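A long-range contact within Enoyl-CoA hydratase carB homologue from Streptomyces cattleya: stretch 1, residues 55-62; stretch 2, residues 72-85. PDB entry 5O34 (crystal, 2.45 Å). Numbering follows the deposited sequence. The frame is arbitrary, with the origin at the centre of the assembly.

Stretch 1 (55-62) IALAEFSG
Stretch 2 (72-85) ARMRELTALMRELD

Residues 55-59 form a β-strand that leads into a loop, and residues 72-85 lie within a regular α-helix that packs alongside it. The two run in opposite senses: CA atoms pair Ala56 with Leu84 at 7.9 Å, Ala58 with Leu80 at 8.6 Å, and Phe60 with Arg73 at 9.2 Å. Strand alternation directs the CB atoms of Ala56 and Ala58 toward the helix, while those of Leu57 and Glu59 point away. The two small methyls leave the leucines to span the gap. Leu84, with chi1 m and chi2 t, brings CD2 to 3.9 Å from Ala56 CB; Leu80, with chi1 t and chi2 p, brings CD2 to 3.8 Å from Ala58 CB.

One turn earlier in the helix, Leu77 adopts the same t, p rotamer as Leu80. Its CD2 lies 3.7 Å from Phe60 CE1, near the ring plane, so the methyl meets the edge of the aromatic ring. Phe60 leaves its backbone sideways to the helix, and chi1 m (-64°) with chi2 -67° carries the ring to Leu77.

Arg73 closes this end. Its chi1 lies between wells at -132°, but chi2 and chi3 are t, extending the chain so that NH2 reaches 2.9 Å from Ser61 O and 3.8 Å from Phe60 CB. The guanidinium is oblique to both atoms. The contact buries 312 Å² in total.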

ATOM      1  N   ILE A  55     -30.549   6.659   1.842  1.00 66.32           N
ATOM      2  CA  ILE A  55     -29.556   7.472   1.137  1.00 65.39           C
ATOM      3  C   ILE A  55     -29.710   8.969   1.400  1.00 68.87           C
ATOM      4  O   ILE A  55     -30.785   9.528   1.194  1.00 69.36           O
ATOM      5  CB  ILE A  55     -29.545   7.168  -0.392  1.00 68.03           C
ATOM      6  CG1 ILE A  55     -29.452   5.651  -0.674  1.00 68.19           C
ATOM      7  CG2 ILE A  55     -28.447   7.963  -1.137  1.00 68.58           C
ATOM      8  CD1 ILE A  55     -29.948   5.215  -2.083  1.00 73.39           C
ATOM      9  N   ALA A  56     -28.608   9.616   1.793  1.00 63.88           N
ATOM     10  CA  ALA A  56     -28.529  11.049   1.999  1.00 63.13           C
ATOM     11  C   ALA A  56     -27.531  11.578   0.974  1.00 66.86           C
ATOM     12  O   ALA A  56     -26.367  11.174   0.986  1.00 66.77           O
ATOM     13  CB  ALA A  56     -28.053  11.355   3.412  1.00 63.75           C
ATOM     14  N   LEU A  57     -27.999  12.416   0.044  1.00 63.41           N
ATOM     15  CA  LEU A  57     -27.162  13.016  -0.984  1.00 63.09           C
ATOM     16  C   LEU A  57     -26.752  14.403  -0.524  1.00 66.83           C
ATOM     17  O   LEU A  57     -27.594  15.290  -0.408  1.00 67.41           O
ATOM     18  CB  LEU A  57     -27.881  13.042  -2.360  1.00 63.20           C
ATOM     19  CG  LEU A  57     -27.305  13.920  -3.506  1.00 68.02           C
ATOM     20  CD1 LEU A  57     -25.869  13.547  -3.850  1.00 68.48           C
ATOM     21  CD2 LEU A  57     -28.140  13.780  -4.753  1.00 70.79           C
ATOM     22  N   ALA A  58     -25.457  14.570  -0.230  1.00 62.93           N
ATOM     23  CA  ALA A  58     -24.860  15.831   0.190  1.00 62.80           C
ATOM     24  C   ALA A  58     -24.246  16.470  -1.053  1.00 67.78           C
ATOM     25  O   ALA A  58     -23.564  15.792  -1.821  1.00 67.39           O
ATOM     26  CB  ALA A  58     -23.798  15.586   1.252  1.00 63.38           C
ATOM     27  N   GLU A  59     -24.525  17.761  -1.269  1.00 65.51           N
ATOM     28  CA  GLU A  59     -24.102  18.499  -2.455  1.00 65.47           C
ATOM     29  C   GLU A  59     -23.323  19.753  -2.089  1.00 70.00           C
ATOM     30  O   GLU A  59     -23.600  20.371  -1.063  1.00 70.46           O
ATOM     31  CB  GLU A  59     -25.356  18.890  -3.238  1.00 66.83           C
ATOM     32  CG  GLU A  59     -25.230  18.883  -4.749  1.00 79.29           C
ATOM     33  CD  GLU A  59     -26.536  19.196  -5.463  1.00 95.61           C
ATOM     34  OE1 GLU A  59     -27.589  19.287  -4.789  1.00 73.27           O
ATOM     35  OE2 GLU A  59     -26.504  19.341  -6.707  1.00 92.55           O
ATOM     36  N   PHE A  60     -22.374  20.150  -2.948  1.00 68.01           N
ATOM     37  CA  PHE A  60     -21.582  21.362  -2.742  1.00 68.73           C
ATOM     38  C   PHE A  60     -22.264  22.537  -3.434  1.00 73.29           C
ATOM     39  O   PHE A  60     -22.270  22.623  -4.666  1.00 74.06           O
ATOM     40  CB  PHE A  60     -20.124  21.168  -3.200  1.00 70.98           C
ATOM     41  CG  PHE A  60     -19.349  20.129  -2.413  1.00 73.11           C
ATOM     42  CD1 PHE A  60     -19.033  20.338  -1.073  1.00 75.80           C
ATOM     43  CD2 PHE A  60     -18.896  18.964  -3.023  1.00 75.70           C
ATOM     44  CE1 PHE A  60     -18.304  19.388  -0.353  1.00 76.60           C
ATOM     45  CE2 PHE A  60     -18.156  18.019  -2.302  1.00 78.02           C
ATOM     46  CZ  PHE A  60     -17.863  18.240  -0.973  1.00 75.61           C
ATOM     47  N   SER A  61     -22.894  23.413  -2.632  1.00 70.04           N
ATOM     48  CA  SER A  61     -23.634  24.569  -3.135  1.00 70.13           C
ATOM     49  C   SER A  61     -22.758  25.769  -3.501  1.00 74.97           C
ATOM     50  O   SER A  61     -21.617  25.868  -3.053  1.00 76.17           O
ATOM     51  CB  SER A  61     -24.741  24.969  -2.160  1.00 72.54           C
ATOM     52  OG  SER A  61     -24.243  25.580  -0.987  1.00 82.00           O
ATOM     53  N   GLY A  62     -23.311  26.644  -4.347  1.00 71.19           N
ATOM     54  CA  GLY A  62     -22.671  27.863  -4.834  1.00 92.38           C
ATOM     55  C   GLY A  62     -21.956  27.662  -6.160  1.00118.49           C
ATOM     56  O   GLY A  62     -21.903  28.558  -7.007  1.00 82.13           O
ATOM     57  N   ALA A  72     -15.677  27.975   7.051  1.00 72.51           N
ATOM     58  CA  ALA A  72     -17.083  27.814   7.436  1.00 71.61           C
ATOM     59  C   ALA A  72     -17.697  26.648   6.657  1.00 72.86           C
ATOM     60  O   ALA A  72     -18.476  25.867   7.215  1.00 71.61           O
ATOM     61  CB  ALA A  72     -17.853  29.096   7.173  1.00 72.45           C
ATOM     62  N   ARG A  73     -17.285  26.507   5.377  1.00 68.68           N
ATOM     63  CA  ARG A  73     -17.689  25.428   4.475  1.00 68.37           C
ATOM     64  C   ARG A  73     -17.231  24.076   5.032  1.00 70.31           C
ATOM     65  O   ARG A  73     -18.010  23.116   5.035  1.00 70.02           O
ATOM     66  CB  ARG A  73     -17.112  25.665   3.071  1.00 70.36           C
ATOM     67  CG  ARG A  73     -18.140  25.497   1.955  1.00 85.76           C
ATOM     68  CD  ARG A  73     -17.562  25.763   0.579  1.00101.41           C
ATOM     69  NE  ARG A  73     -18.456  25.287  -0.479  1.00115.08           N
ATOM     70  CZ  ARG A  73     -18.128  25.201  -1.765  1.00133.88           C
ATOM     71  NH1 ARG A  73     -16.914  25.556  -2.174  1.00124.67           N
ATOM     72  NH2 ARG A  73     -19.005  24.748  -2.649  1.00122.66           N
ATOM     73  N   MET A  74     -16.000  24.027   5.573  1.00 65.03           N
ATOM     74  CA  MET A  74     -15.437  22.822   6.194  1.00 64.16           C
ATOM     75  C   MET A  74     -16.215  22.420   7.448  1.00 65.75           C
ATOM     76  O   MET A  74     -16.605  21.254   7.576  1.00 65.18           O
ATOM     77  CB  MET A  74     -13.970  23.033   6.562  1.00 66.62           C
ATOM     78  CG  MET A  74     -13.056  23.147   5.374  1.00 70.68           C
ATOM     79  SD  MET A  74     -11.593  24.075   5.897  1.00 76.16           S
ATOM     80  CE  MET A  74     -11.027  24.768   4.321  1.00 72.96           C
ATOM     81  N   ARG A  75     -16.489  23.398   8.340  1.00 61.00           N
ATOM     82  CA  ARG A  75     -17.215  23.200   9.600  1.00 60.12           C
ATOM     83  C   ARG A  75     -18.643  22.725   9.373  1.00 62.76           C
ATOM     84  O   ARG A  75     -19.132  21.884  10.135  1.00 61.20           O
ATOM     85  CB  ARG A  75     -17.203  24.479  10.452  1.00 61.20           C
ATOM     86  CG  ARG A  75     -15.884  24.749  11.167  1.00 69.47           C
ATOM     87  CD  ARG A  75     -15.975  25.968  12.070  1.00 79.81           C
ATOM     88  NE  ARG A  75     -15.029  27.005  11.655  1.00 90.24           N
ATOM     89  CZ  ARG A  75     -15.365  28.137  11.038  1.00103.67           C
ATOM     90  NH1 ARG A  75     -16.640  28.408  10.777  1.00 90.36           N
ATOM     91  NH2 ARG A  75     -14.432  29.014  10.698  1.00 90.90           N
ATOM     92  N   GLU A  76     -19.311  23.257   8.329  1.00 60.18           N
ATOM     93  CA  GLU A  76     -20.679  22.867   7.982  1.00 60.56           C
ATOM     94  C   GLU A  76     -20.712  21.414   7.501  1.00 61.27           C
ATOM     95  O   GLU A  76     -21.569  20.646   7.951  1.00 60.48           O
ATOM     96  CB  GLU A  76     -21.283  23.809   6.931  1.00 62.82           C
ATOM     97  CG  GLU A  76     -22.785  23.982   7.097  1.00 80.78           C
ATOM     98  CD  GLU A  76     -23.591  24.156   5.821  1.00111.59           C
ATOM     99  OE1 GLU A  76     -23.226  25.025   4.995  1.00114.49           O
ATOM    100  OE2 GLU A  76     -24.620  23.455   5.672  1.00108.53           O
ATOM    101  N   LEU A  77     -19.737  21.029   6.643  1.00 56.16           N
ATOM    102  CA  LEU A  77     -19.588  19.665   6.129  1.00 54.98           C
ATOM    103  C   LEU A  77     -19.302  18.689   7.266  1.00 56.15           C
ATOM    104  O   LEU A  77     -19.915  17.621   7.315  1.00 55.28           O
ATOM    105  CB  LEU A  77     -18.518  19.589   5.015  1.00 54.96           C
ATOM    106  CG  LEU A  77     -18.393  18.254   4.242  1.00 59.80           C
ATOM    107  CD1 LEU A  77     -19.738  17.768   3.697  1.00 60.10           C
ATOM    108  CD2 LEU A  77     -17.388  18.367   3.116  1.00 61.44           C
ATOM    109  N   THR A  78     -18.422  19.091   8.211  1.00 52.22           N
ATOM    110  CA  THR A  78     -18.057  18.344   9.427  1.00 51.65           C
ATOM    111  C   THR A  78     -19.306  18.104  10.297  1.00 55.84           C
ATOM    112  O   THR A  78     -19.554  16.963  10.713  1.00 54.93           O
ATOM    113  CB  THR A  78     -16.957  19.110  10.188  1.00 56.56           C
ATOM    114  OG1 THR A  78     -15.831  19.283   9.335  1.00 55.54           O
ATOM    115  CG2 THR A  78     -16.529  18.423  11.472  1.00 53.53           C
ATOM    116  N   ALA A  79     -20.092  19.180  10.553  1.00 53.33           N
ATOM    117  CA  ALA A  79     -21.331  19.109  11.337  1.00 53.69           C
ATOM    118  C   ALA A  79     -22.351  18.210  10.644  1.00 58.86           C
ATOM    119  O   ALA A  79     -22.963  17.373  11.314  1.00 59.03           O
ATOM    120  CB  ALA A  79     -21.903  20.497  11.558  1.00 54.52           C
ATOM    121  N   LEU A  80     -22.484  18.324   9.295  1.00 56.07           N
ATOM    122  CA  LEU A  80     -23.390  17.474   8.509  1.00 55.88           C
ATOM    123  C   LEU A  80     -23.021  16.002   8.642  1.00 60.43           C
ATOM    124  O   LEU A  80     -23.889  15.185   8.960  1.00 59.91           O
ATOM    125  CB  LEU A  80     -23.442  17.895   7.035  1.00 56.13           C
ATOM    126  CG  LEU A  80     -24.250  16.975   6.092  1.00 61.49           C
ATOM    127  CD1 LEU A  80     -25.747  16.958   6.459  1.00 61.53           C
ATOM    128  CD2 LEU A  80     -24.027  17.357   4.632  1.00 62.86           C
ATOM    129  N   MET A  81     -21.721  15.677   8.471  1.00 57.48           N
ATOM    130  CA  MET A  81     -21.211  14.312   8.617  1.00 56.86           C
ATOM    131  C   MET A  81     -21.571  13.739   9.979  1.00 59.63           C
ATOM    132  O   MET A  81     -21.973  12.576  10.059  1.00 58.37           O
ATOM    133  CB  MET A  81     -19.691  14.236   8.372  1.00 59.31           C
ATOM    134  CG  MET A  81     -19.273  14.471   6.919  1.00 63.05           C
ATOM    135  SD  MET A  81     -20.268  13.666   5.627  1.00 67.52           S
ATOM    136  CE  MET A  81     -19.853  12.035   5.874  1.00 63.72           C
ATOM    137  N   ARG A  82     -21.487  14.573  11.039  1.00 58.47           N
ATOM    138  CA  ARG A  82     -21.857  14.162  12.398  1.00 59.38           C
ATOM    139  C   ARG A  82     -23.373  14.015  12.581  1.00 63.63           C
ATOM    140  O   ARG A  82     -23.811  13.085  13.268  1.00 62.72           O
ATOM    141  CB  ARG A  82     -21.235  15.074  13.453  1.00 61.70           C
ATOM    142  CG  ARG A  82     -19.773  14.706  13.736  1.00 76.78           C
ATOM    143  CD  ARG A  82     -19.128  15.604  14.773  1.00 91.25           C
ATOM    144  NE  ARG A  82     -19.328  17.024  14.470  1.00103.22           N
ATOM    145  CZ  ARG A  82     -18.379  17.951  14.523  1.00117.71           C
ATOM    146  NH1 ARG A  82     -17.136  17.622  14.860  1.00107.10           N
ATOM    147  NH2 ARG A  82     -18.659  19.214  14.226  1.00101.21           N
ATOM    148  N   GLU A  83     -24.170  14.878  11.918  1.00 61.31           N
ATOM    149  CA  GLU A  83     -25.638  14.798  11.938  1.00 61.78           C
ATOM    150  C   GLU A  83     -26.082  13.509  11.238  1.00 65.00           C
ATOM    151  O   GLU A  83     -26.951  12.793  11.746  1.00 64.46           O
ATOM    152  CB  GLU A  83     -26.268  16.020  11.250  1.00 63.73           C
ATOM    153  CG  GLU A  83     -26.183  17.307  12.060  1.00 78.07           C
ATOM    154  CD  GLU A  83     -26.626  18.564  11.329  1.00107.74           C
ATOM    155  OE1 GLU A  83     -25.808  19.506  11.214  1.00 99.27           O
ATOM    156  OE2 GLU A  83     -27.800  18.620  10.894  1.00111.16           O
ATOM    157  N   LEU A  84     -25.438  13.190  10.097  1.00 61.47           N
ATOM    158  CA  LEU A  84     -25.719  11.986   9.307  1.00 61.09           C
ATOM    159  C   LEU A  84     -25.349  10.689  10.038  1.00 64.69           C
ATOM    160  O   LEU A  84     -26.059   9.696   9.893  1.00 63.58           O
ATOM    161  CB  LEU A  84     -25.064  12.056   7.914  1.00 61.15           C
ATOM    162  CG  LEU A  84     -25.530  13.191   6.982  1.00 65.70           C
ATOM    163  CD1 LEU A  84     -24.756  13.184   5.683  1.00 65.72           C
ATOM    164  CD2 LEU A  84     -27.030  13.126   6.703  1.00 67.33           C
ATOM    165  N   ASP A  85     -24.274  10.702  10.848  1.00 63.34           N
ATOM    166  CA  ASP A  85     -23.886   9.523  11.632  1.00 64.43           C
ATOM    167  C   ASP A  85     -24.878   9.261  12.774  1.00 70.75           C
ATOM    168  O   ASP A  85     -25.064   8.108  13.171  1.00 69.62           O
ATOM    169  CB  ASP A  85     -22.452   9.645  12.176  1.00 66.25           C
ATOM    170  CG  ASP A  85     -21.851   8.324  12.634  1.00 76.54           C
ATOM    171  OD1 ASP A  85     -21.112   8.325  13.648  1.00 79.12           O
ATOM    172  OD2 ASP A  85     -22.120   7.286  11.982  1.00 79.26           O
TER